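Local coordinates for TIR-like domain-containing protein (Prevotella corporis, PDB 7EBD) that is a bacterial STING protein that binds C2E in a pocket of its STING domain, shared with a second subunit, at residues A61-M75 with I86-M100. Numbering follows the deposited sequence.
Sequences AMLFYKKQGLNETQM and IVSKEEGDTLEVYDM. With C2E (9,9'-[(2R,3R,3aS,5S,7aR,9R,10R,10aS,12S,14aR)-3,5,10,12-tetrahydroxy-5,12-dioxidooctahydro-2H,7H-difuro[3,2-d:3',2'-j][1,3,7,9,2,8]tetraoxadiphosphacyclododecine-2,9-diyl]bis(2-amino-1,9-dihydro-6H-purin-6-one)), chain E; ACT (acetate ion), chain C.
Asn71 and Thr73 pair antiparallel with Ser88 and Ile86 in the beta hairpin of strands 71-75 and 84-91. Each pair has two backbone bonds, such as Thr73 N to Ile86 O at 2.9 Å. Strand 71-75 is an outermost strand of the chain's sheet. Helix 61-67, ended by a Schellman motif at Gly69, runs nearly antiparallel to strand 94-99, at 158°.

Val87 CG1 is anti to the carbonyl carbon (chi1 -76°) and lies along the Glu72 carboxylate, whose OE1 bonds Asn81 of the second subunit. CG2, between the backbone N and the carbonyl carbon, makes a CH-pi contact over the Tyr65 ring, 3.4 Å from its centroid. Leu70 CD1 touches the same methyl, and Leu70 CD2 reaches Tyr98 CD1 at 3.6 Å. At the ring edge, Tyr65 OH accepts a nearly straight bond from Met100 N at 2.8 Å. It also donates to a water that donates to Asp99 OD1. Thr73 OG1 donates to Ser88 OG at 2.9 Å, which donates to an acetate ion, probably from the crystallisation liquor.

Asp99 OD1 accepts a hydrogen bond from C2E N2 at 2.7 Å, while OD2 bonds Tyr14. Tyr65, gripped by backbone and water, probably helps position Asp99 in the pocket.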
# COMPACT_ATOMS: atom_id res chain seq x y z
N ALA A 61 8.22 11.72 -4.41
CA ALA A 61 8.36 11.53 -2.97
C ALA A 61 9.82 11.61 -2.53
O ALA A 61 10.13 12.26 -1.54
CB ALA A 61 7.75 10.19 -2.55
N MSE A 62 10.71 10.96 -3.27
CA MSE A 62 12.14 11.01 -2.96
C MSE A 62 12.68 12.44 -3.04
O MSE A 62 13.42 12.88 -2.16
CB MSE A 62 12.93 10.10 -3.91
CG MSE A 62 12.89 8.63 -3.53
SE MSE A 62 13.93 7.49 -4.72
CE MSE A 62 12.79 7.54 -6.29
N LEU A 63 12.28 13.15 -4.09
CA LEU A 63 12.72 14.53 -4.25
C LEU A 63 12.20 15.41 -3.12
O LEU A 63 12.95 16.24 -2.57
CB LEU A 63 12.26 15.07 -5.60
CG LEU A 63 12.96 16.33 -6.12
CD1 LEU A 63 14.45 16.10 -6.28
CD2 LEU A 63 12.34 16.78 -7.44
N PHE A 64 10.93 15.25 -2.74
CA PHE A 64 10.37 16.04 -1.65
C PHE A 64 11.06 15.72 -0.33
O PHE A 64 11.32 16.61 0.48
CB PHE A 64 8.87 15.80 -1.55
CG PHE A 64 8.23 16.42 -0.34
CD1 PHE A 64 7.94 17.78 -0.31
CD2 PHE A 64 7.91 15.65 0.77
CE1 PHE A 64 7.35 18.35 0.80
CE2 PHE A 64 7.32 16.22 1.88
CZ PHE A 64 7.04 17.57 1.89
N TYR A 65 11.35 14.44 -0.09
CA TYR A 65 12.01 14.05 1.16
C TYR A 65 13.43 14.62 1.22
O TYR A 65 13.87 15.06 2.29
CB TYR A 65 12.04 12.53 1.30
CG TYR A 65 10.68 11.88 1.35
CD1 TYR A 65 9.54 12.60 1.70
CD2 TYR A 65 10.52 10.53 1.04
CE1 TYR A 65 8.30 12.00 1.74
CE2 TYR A 65 9.28 9.92 1.08
CZ TYR A 65 8.17 10.66 1.43
OH TYR A 65 6.94 10.06 1.48
N LYS A 66 14.15 14.61 0.10
CA LYS A 66 15.51 15.13 0.13
C LYS A 66 15.51 16.66 0.24
O LYS A 66 16.37 17.23 0.92
CB LYS A 66 16.28 14.67 -1.12
CG LYS A 66 17.77 15.03 -1.14
CD LYS A 66 18.05 16.39 -1.77
CE LYS A 66 17.96 16.32 -3.28
NZ LYS A 66 17.54 17.62 -3.87
N LYS A 67 14.54 17.32 -0.40
CA LYS A 67 14.48 18.78 -0.32
C LYS A 67 14.02 19.28 1.04
O LYS A 67 14.21 20.46 1.35
CB LYS A 67 13.56 19.33 -1.41
CG LYS A 67 14.10 19.18 -2.83
CD LYS A 67 13.20 19.88 -3.83
CE LYS A 67 13.81 19.90 -5.22
NZ LYS A 67 12.96 20.63 -6.19
N GLN A 68 13.42 18.41 1.86
CA GLN A 68 12.96 18.80 3.19
C GLN A 68 13.95 18.44 4.29
O GLN A 68 13.70 18.78 5.45
CB GLN A 68 11.60 18.14 3.48
CG GLN A 68 10.45 18.68 2.65
CD GLN A 68 10.14 20.13 2.94
OE1 GLN A 68 10.23 20.59 4.07
NE2 GLN A 68 9.77 20.87 1.89
N GLY A 69 15.05 17.78 3.95
CA GLY A 69 16.04 17.40 4.94
C GLY A 69 15.55 16.36 5.92
O GLY A 69 15.76 16.48 7.13
N LEU A 70 14.89 15.33 5.41
CA LEU A 70 14.35 14.25 6.22
C LEU A 70 15.30 13.06 6.23
O LEU A 70 16.12 12.88 5.32
CB LEU A 70 12.98 13.81 5.70
CG LEU A 70 11.92 14.91 5.55
CD1 LEU A 70 10.66 14.35 4.92
CD2 LEU A 70 11.62 15.52 6.90
N ASN A 71 15.19 12.25 7.28
CA ASN A 71 15.99 11.05 7.42
C ASN A 71 15.07 9.85 7.62
O ASN A 71 13.94 9.97 8.08
CB ASN A 71 16.99 11.16 8.58
CG ASN A 71 16.30 11.40 9.91
OD1 ASN A 71 16.09 12.54 10.32
ND2 ASN A 71 15.96 10.31 10.59
N GLU A 72 15.59 8.68 7.25
CA GLU A 72 14.81 7.45 7.27
C GLU A 72 14.72 6.90 8.69
O GLU A 72 15.74 6.73 9.36
CB GLU A 72 15.45 6.42 6.35
CG GLU A 72 15.46 6.84 4.89
CD GLU A 72 14.11 6.70 4.22
OE1 GLU A 72 13.94 7.26 3.12
OE2 GLU A 72 13.22 6.05 4.80
N THR A 73 13.50 6.62 9.14
CA THR A 73 13.26 6.02 10.45
C THR A 73 12.15 4.99 10.31
O THR A 73 11.59 4.79 9.23
CB THR A 73 12.91 7.08 11.50
OG1 THR A 73 11.93 7.98 10.97
CG2 THR A 73 14.14 7.86 11.92
N GLN A 74 11.82 4.33 11.42
CA GLN A 74 10.76 3.34 11.42
C GLN A 74 10.04 3.34 12.76
O GLN A 74 10.59 3.76 13.78
CB GLN A 74 11.30 1.94 11.09
CG GLN A 74 12.32 1.41 12.07
CD GLN A 74 12.83 0.03 11.68
OE1 GLN A 74 13.23 -0.19 10.54
NE2 GLN A 74 12.81 -0.90 12.63
N MSE A 75 8.80 2.86 12.73
CA MSE A 75 7.96 2.71 13.91
C MSE A 75 7.61 1.24 14.11
O MSE A 75 7.16 0.57 13.18
CB MSE A 75 6.67 3.53 13.77
CG MSE A 75 6.85 4.98 13.33
SE MSE A 75 5.12 5.76 12.85
CE MSE A 75 5.62 7.64 12.74
N ILE A 86 9.28 5.28 7.54
CA ILE A 86 8.88 6.67 7.38
C ILE A 86 10.12 7.52 7.16
O ILE A 86 11.25 7.08 7.34
CB ILE A 86 8.10 7.19 8.60
CG1 ILE A 86 8.85 6.82 9.88
CG2 ILE A 86 6.68 6.65 8.61
CD1 ILE A 86 8.69 7.80 11.00
N VAL A 87 9.88 8.77 6.78
CA VAL A 87 10.90 9.81 6.76
C VAL A 87 10.46 10.89 7.74
O VAL A 87 9.27 11.23 7.82
CB VAL A 87 11.11 10.39 5.35
CG1 VAL A 87 11.91 9.42 4.50
CG2 VAL A 87 9.78 10.70 4.70
N SER A 88 11.41 11.41 8.51
CA SER A 88 11.07 12.33 9.58
C SER A 88 12.20 13.31 9.81
O SER A 88 13.28 13.22 9.22
CB SER A 88 10.74 11.58 10.88
OG SER A 88 11.87 10.86 11.34
N LYS A 89 11.93 14.27 10.69
CA LYS A 89 12.92 15.24 11.13
C LYS A 89 12.53 15.74 12.52
O LYS A 89 11.43 15.45 13.02
CB LYS A 89 13.06 16.40 10.15
CG LYS A 89 11.89 17.36 10.15
CD LYS A 89 12.03 18.42 9.07
CE LYS A 89 12.55 19.73 9.65
NZ LYS A 89 12.41 20.86 8.69
N GLU A 90 13.44 16.48 13.13
CA GLU A 90 13.25 17.05 14.45
C GLU A 90 13.02 18.55 14.32
O GLU A 90 13.77 19.24 13.62
CB GLU A 90 14.46 16.78 15.34
CG GLU A 90 14.60 17.71 16.53
CD GLU A 90 15.92 17.55 17.25
OE1 GLU A 90 16.34 16.39 17.48
OE2 GLU A 90 16.55 18.57 17.58
N GLU A 91 11.97 19.05 14.97
CA GLU A 91 11.66 20.48 15.04
C GLU A 91 11.49 20.80 16.52
O GLU A 91 10.40 20.64 17.07
CB GLU A 91 10.42 20.83 14.22
CG GLU A 91 10.08 22.31 14.22
CD GLU A 91 10.62 23.03 13.00
OE1 GLU A 91 11.44 22.44 12.27
OE2 GLU A 91 10.21 24.19 12.77
N GLY A 92 12.57 21.23 17.15
CA GLY A 92 12.54 21.46 18.58
C GLY A 92 12.31 20.15 19.31
O GLY A 92 13.09 19.20 19.18
N ASP A 93 11.21 20.08 20.06
CA ASP A 93 10.83 18.87 20.76
C ASP A 93 9.81 18.04 19.99
O ASP A 93 9.30 17.05 20.52
CB ASP A 93 10.27 19.22 22.15
CG ASP A 93 11.31 19.86 23.04
OD1 ASP A 93 12.43 19.33 23.14
OD2 ASP A 93 11.00 20.91 23.66
N THR A 94 9.51 18.42 18.75
CA THR A 94 8.49 17.75 17.96
C THR A 94 9.15 16.85 16.92
O THR A 94 10.14 17.22 16.28
CB THR A 94 7.59 18.78 17.27
OG1 THR A 94 7.01 19.64 18.25
CG2 THR A 94 6.47 18.08 16.50
N LEU A 95 8.59 15.66 16.75
CA LEU A 95 8.99 14.75 15.69
C LEU A 95 8.02 14.94 14.52
O LEU A 95 6.83 14.62 14.64
CB LEU A 95 8.98 13.30 16.17
CG LEU A 95 9.29 12.26 15.08
CD1 LEU A 95 10.75 12.34 14.65
CD2 LEU A 95 8.94 10.86 15.55
N GLU A 96 8.53 15.46 13.40
CA GLU A 96 7.71 15.71 12.22
C GLU A 96 7.96 14.60 11.21
O GLU A 96 9.05 14.51 10.64
CB GLU A 96 8.02 17.08 11.62
CG GLU A 96 7.81 18.24 12.58
CD GLU A 96 7.93 19.59 11.90
OE1 GLU A 96 7.42 20.59 12.45
OE2 GLU A 96 8.53 19.65 10.80
N VAL A 97 6.96 13.75 11.01
CA VAL A 97 7.00 12.67 10.04
C VAL A 97 6.27 13.13 8.79
O VAL A 97 5.23 13.79 8.88
CB VAL A 97 6.36 11.39 10.61
CG1 VAL A 97 6.44 10.25 9.61
CG2 VAL A 97 7.02 11.01 11.92
N TYR A 98 6.82 12.81 7.62
CA TYR A 98 6.19 13.18 6.36
C TYR A 98 5.95 11.95 5.51
O TYR A 98 6.70 10.97 5.58
CB TYR A 98 7.06 14.19 5.58
CG TYR A 98 7.16 15.56 6.23
CD1 TYR A 98 8.04 15.78 7.29
CD2 TYR A 98 6.40 16.62 5.78
CE1 TYR A 98 8.13 17.03 7.88
CE2 TYR A 98 6.49 17.87 6.36
CZ TYR A 98 7.36 18.07 7.41
OH TYR A 98 7.45 19.31 8.00
N ASP A 99 4.89 12.00 4.70
CA ASP A 99 4.65 10.91 3.76
C ASP A 99 3.89 11.41 2.55
O ASP A 99 2.91 12.16 2.68
CB ASP A 99 3.88 9.76 4.41
CG ASP A 99 3.78 8.54 3.51
OD1 ASP A 99 4.81 7.87 3.31
OD2 ASP A 99 2.68 8.27 2.98
N MSE A 100 4.35 11.01 1.37
CA MSE A 100 3.60 11.18 0.13
C MSE A 100 3.03 9.83 -0.27
O MSE A 100 3.78 8.88 -0.47
CB MSE A 100 4.50 11.75 -0.97
CG MSE A 100 3.79 11.95 -2.30
SE MSE A 100 4.96 12.65 -3.69
CE MSE A 100 5.44 14.36 -2.87
P1 C2E E . -1.26 -1.55 1.98
O2P C2E E . -0.62 -2.44 3.02
O1P C2E E . -2.71 -1.50 2.36
O5' C2E E . -0.78 0.02 2.07
C5' C2E E . -1.57 0.97 1.42
C4' C2E E . -0.75 2.27 1.24
O4' C2E E . -0.43 2.76 2.41
C3' C2E E . 0.60 1.97 0.55
O3' C2E E . 0.46 2.08 -0.78
C2' C2E E . 1.51 3.09 1.11
O2' C2E E . 1.30 4.36 0.35
C1' C2E E . 1.11 3.26 2.34
N9 C2E E . 1.92 2.49 3.24
C8 C2E E . 1.60 1.26 3.66
N7 C2E E . 2.62 0.91 4.48
C5 C2E E . 3.50 1.91 4.53
C6 C2E E . 4.83 2.08 5.28
O6 C2E E . 5.24 1.21 5.98
N1 C2E E . 5.58 3.29 5.14
C2 C2E E . 5.09 4.35 4.30
N2 C2E E . 5.85 5.57 4.16
N3 C2E E . 3.83 4.19 3.59
C4 C2E E . 3.06 2.92 3.74
P11 C2E E . 1.70 1.35 -1.63
O21 C2E E . 3.07 1.93 -1.42
O11 C2E E . 1.38 1.59 -3.09
O5A C2E E . 1.54 -0.27 -1.37
C5A C2E E . 0.43 -0.78 -2.05
C4A C2E E . 0.24 -2.20 -1.69
O4A C2E E . 1.26 -2.92 -2.07
C3A C2E E . 0.16 -2.38 -0.02
O3A C2E E . -1.25 -2.17 0.45
C2A C2E E . 0.51 -3.53 0.21
O2A C2E E . -0.63 -4.49 0.01
C1A C2E E . 1.64 -3.81 -0.91
N91 C2E E . 2.82 -3.49 -0.45
C81 C2E E . 3.54 -2.36 -0.58
N71 C2E E . 4.69 -2.54 0.09
C51 C2E E . 4.67 -3.76 0.62
C61 C2E E . 5.69 -4.51 1.47
O61 C2E E . 6.71 -3.99 1.76
N11 C2E E . 5.41 -5.84 1.91
C21 C2E E . 4.17 -6.47 1.56
N21 C2E E . 3.88 -7.82 2.01
N31 C2E E . 3.20 -5.75 0.74
C41 C2E E . 3.49 -4.36 0.28
C ACT C . 15.00 11.42 13.27
O ACT C . 14.16 11.90 12.45
OXT ACT C . 15.88 10.54 13.08
CH3 ACT C . 14.91 12.01 14.71
O HOH W 1 6.17 7.25 0.99